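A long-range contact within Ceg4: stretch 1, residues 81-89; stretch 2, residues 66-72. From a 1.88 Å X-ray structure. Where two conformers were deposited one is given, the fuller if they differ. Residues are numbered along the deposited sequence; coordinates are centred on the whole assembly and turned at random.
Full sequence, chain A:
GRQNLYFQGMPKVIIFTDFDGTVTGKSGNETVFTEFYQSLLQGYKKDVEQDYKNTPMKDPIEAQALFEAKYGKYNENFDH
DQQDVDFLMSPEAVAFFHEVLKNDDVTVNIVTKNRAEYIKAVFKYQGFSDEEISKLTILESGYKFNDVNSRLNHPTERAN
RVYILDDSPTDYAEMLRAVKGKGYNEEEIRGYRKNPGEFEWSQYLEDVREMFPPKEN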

ATOM      1  N   ASP A  81      -4.473  -5.520 -20.507  1.00 64.00           N
ATOM      2  CA  ASP A  81      -4.424  -4.333 -21.353  1.00 66.14           C
ATOM      3  C   ASP A  81      -5.731  -3.550 -21.358  1.00 60.75           C
ATOM      4  O   ASP A  81      -5.841  -2.564 -22.091  1.00 64.02           O
ATOM      5  CB  ASP A  81      -4.031  -4.717 -22.803  1.00 75.59           C
ATOM      6  CG  ASP A  81      -5.246  -5.073 -23.704  1.00 83.54           C
ATOM      7  OD1 ASP A  81      -6.185  -5.744 -23.236  1.00 85.24           O
ATOM      8  OD2 ASP A  81      -5.252  -4.705 -24.906  1.00 86.94           O
ATOM      9  N   GLN A  82      -6.724  -3.957 -20.574  1.00 51.87           N
ATOM     10  CA  GLN A  82      -8.022  -3.341 -20.740  1.00 43.39           C
ATOM     11  C   GLN A  82      -7.995  -1.897 -20.254  1.00 38.55           C
ATOM     12  O   GLN A  82      -7.049  -1.438 -19.609  1.00 33.88           O
ATOM     13  CB  GLN A  82      -9.099  -4.144 -20.020  1.00 40.30           C
ATOM     14  CG  GLN A  82      -9.022  -4.146 -18.504  1.00 35.78           C
ATOM     15  CD  GLN A  82     -10.115  -5.001 -17.910  1.00 34.74           C
ATOM     16  OE1 GLN A  82     -11.308  -4.755 -18.120  1.00 33.82           O
ATOM     17  NE2 GLN A  82      -9.718  -6.045 -17.211  1.00 34.85           N
ATOM     18  N   GLN A  83      -9.058  -1.183 -20.595  1.00 40.35           N
ATOM     19  CA  GLN A  83      -9.237   0.191 -20.159  1.00 40.99           C
ATOM     20  C   GLN A  83      -9.354   0.256 -18.647  1.00 33.47           C
ATOM     21  O   GLN A  83      -9.925  -0.635 -18.008  1.00 31.16           O
ATOM     22  CB  GLN A  83     -10.486   0.784 -20.816  1.00 49.57           C
ATOM     23  CG  GLN A  83     -10.953   2.105 -20.237  1.00 55.48           C
ATOM     24  CD  GLN A  83     -12.445   2.356 -20.461  1.00 63.43           C
ATOM     25  OE1 GLN A  83     -13.254   1.412 -20.530  1.00 65.34           O
ATOM     26  NE2 GLN A  83     -12.815   3.632 -20.584  1.00 67.06           N
ATOM     27  N   ASP A  84      -8.761   1.303 -18.076  1.00 30.45           N
ATOM     28  CA  ASP A  84      -8.820   1.651 -16.668  1.00 29.02           C
ATOM     29  C   ASP A  84      -8.088   0.677 -15.778  1.00 23.56           C
ATOM     30  O   ASP A  84      -8.278   0.708 -14.570  1.00 21.25           O
ATOM     31  CB  ASP A  84     -10.260   1.797 -16.166  1.00 34.68           C
ATOM     32  CG  ASP A  84     -10.900   3.091 -16.636  1.00 39.63           C
ATOM     33  OD1 ASP A  84     -10.207   3.882 -17.300  1.00 41.61           O
ATOM     34  OD2 ASP A  84     -12.071   3.342 -16.307  1.00 40.49           O
ATOM     35  N   VAL A  85      -7.245  -0.188 -16.340  1.00 21.92           N
ATOM     36  CA  VAL A  85      -6.516  -1.137 -15.512  1.00 23.10           C
ATOM     37  C   VAL A  85      -5.532  -0.417 -14.590  1.00 21.99           C
ATOM     38  O   VAL A  85      -5.056  -0.994 -13.604  1.00 17.52           O
ATOM     39  CB  VAL A  85      -5.837  -2.185 -16.443  1.00 25.49           C
ATOM     40  CG1 VAL A  85      -4.746  -1.519 -17.274  1.00 25.53           C
ATOM     41  CG2 VAL A  85      -5.242  -3.338 -15.642  1.00 26.76           C
ATOM     42  N   ASP A  86      -5.250   0.869 -14.855  1.00 26.82           N
ATOM     43  CA  ASP A  86      -4.398   1.690 -13.986  1.00 29.61           C
ATOM     44  C   ASP A  86      -5.001   1.939 -12.608  1.00 26.87           C
ATOM     45  O   ASP A  86      -4.254   2.320 -11.695  1.00 24.73           O
ATOM     46  CB  ASP A  86      -4.089   3.042 -14.646  1.00 39.13           C
ATOM     47  CG  ASP A  86      -3.136   2.919 -15.822  1.00 50.75           C
ATOM     48  OD1 ASP A  86      -2.886   3.942 -16.492  1.00 56.63           O
ATOM     49  OD2 ASP A  86      -2.632   1.801 -16.091  1.00 54.12           O
ATOM     50  N   PHE A  87      -6.315   1.725 -12.417  1.00 17.03           N
ATOM     51  CA  PHE A  87      -6.859   1.690 -11.057  1.00 17.26           C
ATOM     52  C   PHE A  87      -6.272   0.578 -10.208  1.00 16.38           C
ATOM     53  O   PHE A  87      -6.320   0.653  -8.972  1.00 17.26           O
ATOM     54  CB  PHE A  87      -8.350   1.429 -11.067  1.00 23.03           C
ATOM     55  CG  PHE A  87      -9.191   2.626 -11.341  1.00 30.53           C
ATOM     56  CD1 PHE A  87      -9.281   3.143 -12.629  1.00 34.95           C
ATOM     57  CD2 PHE A  87      -9.958   3.197 -10.321  1.00 31.49           C
ATOM     58  CE1 PHE A  87     -10.090   4.227 -12.901  1.00 38.53           C
ATOM     59  CE2 PHE A  87     -10.792   4.291 -10.596  1.00 35.40           C
ATOM     60  CZ  PHE A  87     -10.862   4.794 -11.888  1.00 37.62           C
ATOM     61  N   LEU A  88      -5.758  -0.468 -10.836  1.00 16.18           N
ATOM     62  CA  LEU A  88      -5.318  -1.657 -10.128  1.00 13.56           C
ATOM     63  C   LEU A  88      -3.807  -1.619  -9.872  1.00 16.53           C
ATOM     64  O   LEU A  88      -3.078  -0.777 -10.410  1.00 19.22           O
ATOM     65  CB  LEU A  88      -5.696  -2.906 -10.932  1.00 17.98           C
ATOM     66  CG  LEU A  88      -7.161  -3.077 -11.312  1.00 15.05           C
ATOM     67  CD1 LEU A  88      -7.271  -4.315 -12.164  1.00 17.07           C
ATOM     68  CD2 LEU A  88      -7.924  -3.263 -10.030  1.00 14.02           C
HETATM   69  N   MSE A  89      -3.340  -2.537  -9.038  1.00 14.64           N
HETATM   70  CA  MSE A  89      -1.899  -2.765  -8.835  0.50 17.88           C
HETATM   71  C   MSE A  89      -1.303  -3.393 -10.056  1.00 18.34           C
HETATM   72  O   MSE A  89      -1.936  -4.250 -10.643  1.00 17.45           O
HETATM   73  CB  MSE A  89      -1.635  -3.745  -7.699  0.50 19.99           C
HETATM   74  CG  MSE A  89      -1.880  -3.278  -6.368  0.50 23.01           C
HETATM   75 SE   MSE A  89      -1.091  -4.615  -5.199  0.40 25.99          SE
HETATM   76  CE  MSE A  89      -2.769  -5.560  -4.804  0.50 24.71           C
TER
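Stretch 2, residues 66-72: LFEAKYG

Stretch 2 is the last part of a helix, residues 66-71, closed by G72, which leaves helical geometry with a positive phi of 75°. Regular helical bonds persist to its end: Y71 N to F67 O at 2.9 Å and G72 N to E68 O at 2.8 Å. Stretch 1 is mostly loop, so no helix-helix crossing angle applies. Contacts run from Y71 O at Q82 back to F67 at L88, so the chains run in roughly opposite senses. The nearest CA atoms across the contact, those of V85 and Y71, are 7.7 Å apart, a gap spanned by the Y71 side chain. Together the two stretches bury 365 Å², Y71 alone contributing 126 Å².

Along stretch 1, D81 makes no contact, and the interface begins at Q82, whose CA-to-CB bond points toward the helix. At the helix end, Q82 NE2 donates to Y71 O at 3.0 Å; the N-H...O angle of 174° makes this a nearly linear hydrogen bond. The amide also lies at the edge of the tyrosine ring, with Q82 CD 3.7 Å from Y71 CD2. Q83 points sideways and contributes chiefly through its carbonyl: a water donates to Q83 O at 3.0 Å and, weakly, to K70 O at 3.4 Å.

A type II turn from Q82 to V85 places D84 at its third position, with phi/psi of 69/15°. D84 is held twice. Its carboxylate forms a salt bridge with K70, D84 OD2 to K70 NZ at 2.9 Å; the lysine starts sideways, but its chain, extended through chi3, brings NZ to the turn. Its backbone carbonyl accepts a hydrogen bond from the tyrosine hydroxyl, Y71 OH to D84 O at 2.8 Å. D84 O also accepts a hydrogen bond from F87 N at 3.1 Å, so the phenol binds where the chain enters the 3-10 segment 85-87.

V85 points sideways and touches the ring through its backbone, V85 CA to Y71 CE2 at 4.0 Å, while D86 points away and makes no contact. F87 turns toward the helix, bringing F87 CB to 3.1 Å from Y71 OH.

L88, also directed toward the helix, supplies the apolar end of the contact. L88 CD1 sits 4.1 Å from the Y71 ring centroid and 5° off the ring normal, a CH-pi arrangement over the face. L88 CD2 lies 4.0 Å from Y71 CE1 and 4.1 Å from F67 CE2, at the edge of the phenylalanine ring, bridging aromatic residues one turn apart.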

ATOM      1  N   LEU A  66     -18.655  -5.360  -8.011  1.00 17.43           N
ATOM      2  CA  LEU A  66     -18.437  -4.195  -8.875  1.00 16.42           C
ATOM      3  C   LEU A  66     -17.064  -4.227  -9.561  1.00 17.30           C
ATOM      4  O   LEU A  66     -16.941  -3.855 -10.744  1.00 14.48           O
ATOM      5  CB  LEU A  66     -18.606  -2.924  -8.040  1.00 15.20           C
ATOM      6  CG  LEU A  66     -20.076  -2.694  -7.628  1.00 17.48           C
ATOM      7  CD1 LEU A  66     -20.194  -1.642  -6.490  1.00 15.83           C
ATOM      8  CD2 LEU A  66     -20.898  -2.205  -8.816  1.00 19.20           C
ATOM      9  N   PHE A  67     -16.016  -4.642  -8.842  1.00 13.96           N
ATOM     10  CA  PHE A  67     -14.725  -4.818  -9.492  1.00 17.53           C
ATOM     11  C   PHE A  67     -14.812  -5.869 -10.584  1.00 17.41           C
ATOM     12  O   PHE A  67     -14.303  -5.676 -11.699  1.00 16.39           O
ATOM     13  CB  PHE A  67     -13.658  -5.224  -8.482  1.00 14.80           C
ATOM     14  CG  PHE A  67     -12.983  -4.070  -7.814  1.00 14.49           C
ATOM     15  CD1 PHE A  67     -13.509  -3.508  -6.650  1.00 15.80           C
ATOM     16  CD2 PHE A  67     -11.813  -3.575  -8.325  1.00 12.64           C
ATOM     17  CE1 PHE A  67     -12.885  -2.459  -6.023  1.00 15.17           C
ATOM     18  CE2 PHE A  67     -11.175  -2.502  -7.714  1.00 21.26           C
ATOM     19  CZ  PHE A  67     -11.716  -1.939  -6.568  1.00 18.67           C
ATOM     20  N   GLU A  68     -15.449  -7.001 -10.285  1.00 18.12           N
ATOM     21  CA  GLU A  68     -15.573  -8.033 -11.316  1.00 21.57           C
ATOM     22  C   GLU A  68     -16.449  -7.566 -12.487  1.00 20.92           C
ATOM     23  O   GLU A  68     -16.240  -7.990 -13.629  1.00 22.07           O
ATOM     24  CB  GLU A  68     -16.129  -9.335 -10.706  1.00 24.34           C
ATOM     25  CG  GLU A  68     -15.155 -10.025  -9.757  1.00 30.01           C
ATOM     26  CD  GLU A  68     -15.717 -11.296  -9.130  1.00 37.49           C
ATOM     27  OE1 GLU A  68     -16.906 -11.589  -9.371  1.00 41.59           O
ATOM     28  OE2 GLU A  68     -14.975 -11.989  -8.395  1.00 38.24           O
ATOM     29  N   ALA A  69     -17.470  -6.767 -12.232  1.00 17.53           N
ATOM     30  CA  ALA A  69     -18.294  -6.253 -13.336  1.00 23.07           C
ATOM     31  C   ALA A  69     -17.476  -5.345 -14.253  1.00 23.35           C
ATOM     32  O   ALA A  69     -17.637  -5.363 -15.484  1.00 25.66           O
ATOM     33  CB  ALA A  69     -19.493  -5.467 -12.801  1.00 21.82           C
ATOM     34  N   LYS A  70     -16.563  -4.584 -13.668  1.00 17.84           N
ATOM     35  CA  LYS A  70     -15.752  -3.645 -14.424  1.00 19.26           C
ATOM     36  C   LYS A  70     -14.620  -4.350 -15.159  1.00 21.99           C
ATOM     37  O   LYS A  70     -14.405  -4.094 -16.350  1.00 23.55           O
ATOM     38  CB  LYS A  70     -15.204  -2.563 -13.492  1.00 17.51           C
ATOM     39  CG  LYS A  70     -14.437  -1.497 -14.268  1.00 20.41           C
ATOM     40  CD  LYS A  70     -14.108  -0.349 -13.399  1.00 21.58           C
ATOM     41  CE  LYS A  70     -13.253   0.726 -14.123  1.00 24.11           C
ATOM     42  NZ  LYS A  70     -13.875   1.278 -15.366  1.00 22.91           N
ATOM     43  N   TYR A  71     -13.907  -5.252 -14.490  1.00 20.02           N
ATOM     44  CA  TYR A  71     -12.657  -5.809 -15.000  1.00 22.13           C
ATOM     45  C   TYR A  71     -12.736  -7.287 -15.335  1.00 24.91           C
ATOM     46  O   TYR A  71     -11.756  -7.839 -15.854  1.00 26.75           O
ATOM     47  CB  TYR A  71     -11.521  -5.600 -13.986  1.00 19.41           C
ATOM     48  CG  TYR A  71     -11.179  -4.157 -13.683  1.00 21.64           C
ATOM     49  CD1 TYR A  71     -11.423  -3.604 -12.430  1.00 16.30           C
ATOM     50  CD2 TYR A  71     -10.582  -3.352 -14.645  1.00 21.51           C
ATOM     51  CE1 TYR A  71     -11.118  -2.336 -12.166  1.00 18.77           C
ATOM     52  CE2 TYR A  71     -10.271  -2.044 -14.377  1.00 21.41           C
ATOM     53  CZ  TYR A  71     -10.535  -1.541 -13.133  1.00 22.16           C
ATOM     54  OH  TYR A  71     -10.231  -0.232 -12.826  1.00 25.28           O
ATOM     55  N   GLY A  72     -13.872  -7.953 -15.063  1.00 24.33           N
ATOM     56  CA  GLY A  72     -13.913  -9.380 -15.169  1.00 25.67           C
ATOM     57  C   GLY A  72     -13.193  -9.998 -13.995  1.00 27.92           C
ATOM     58  O   GLY A  72     -12.713  -9.300 -13.085  1.00 28.74           O
TER
HETATM   59  O   HOH W   1     -12.753  -1.505 -17.816  1.00 42.04           O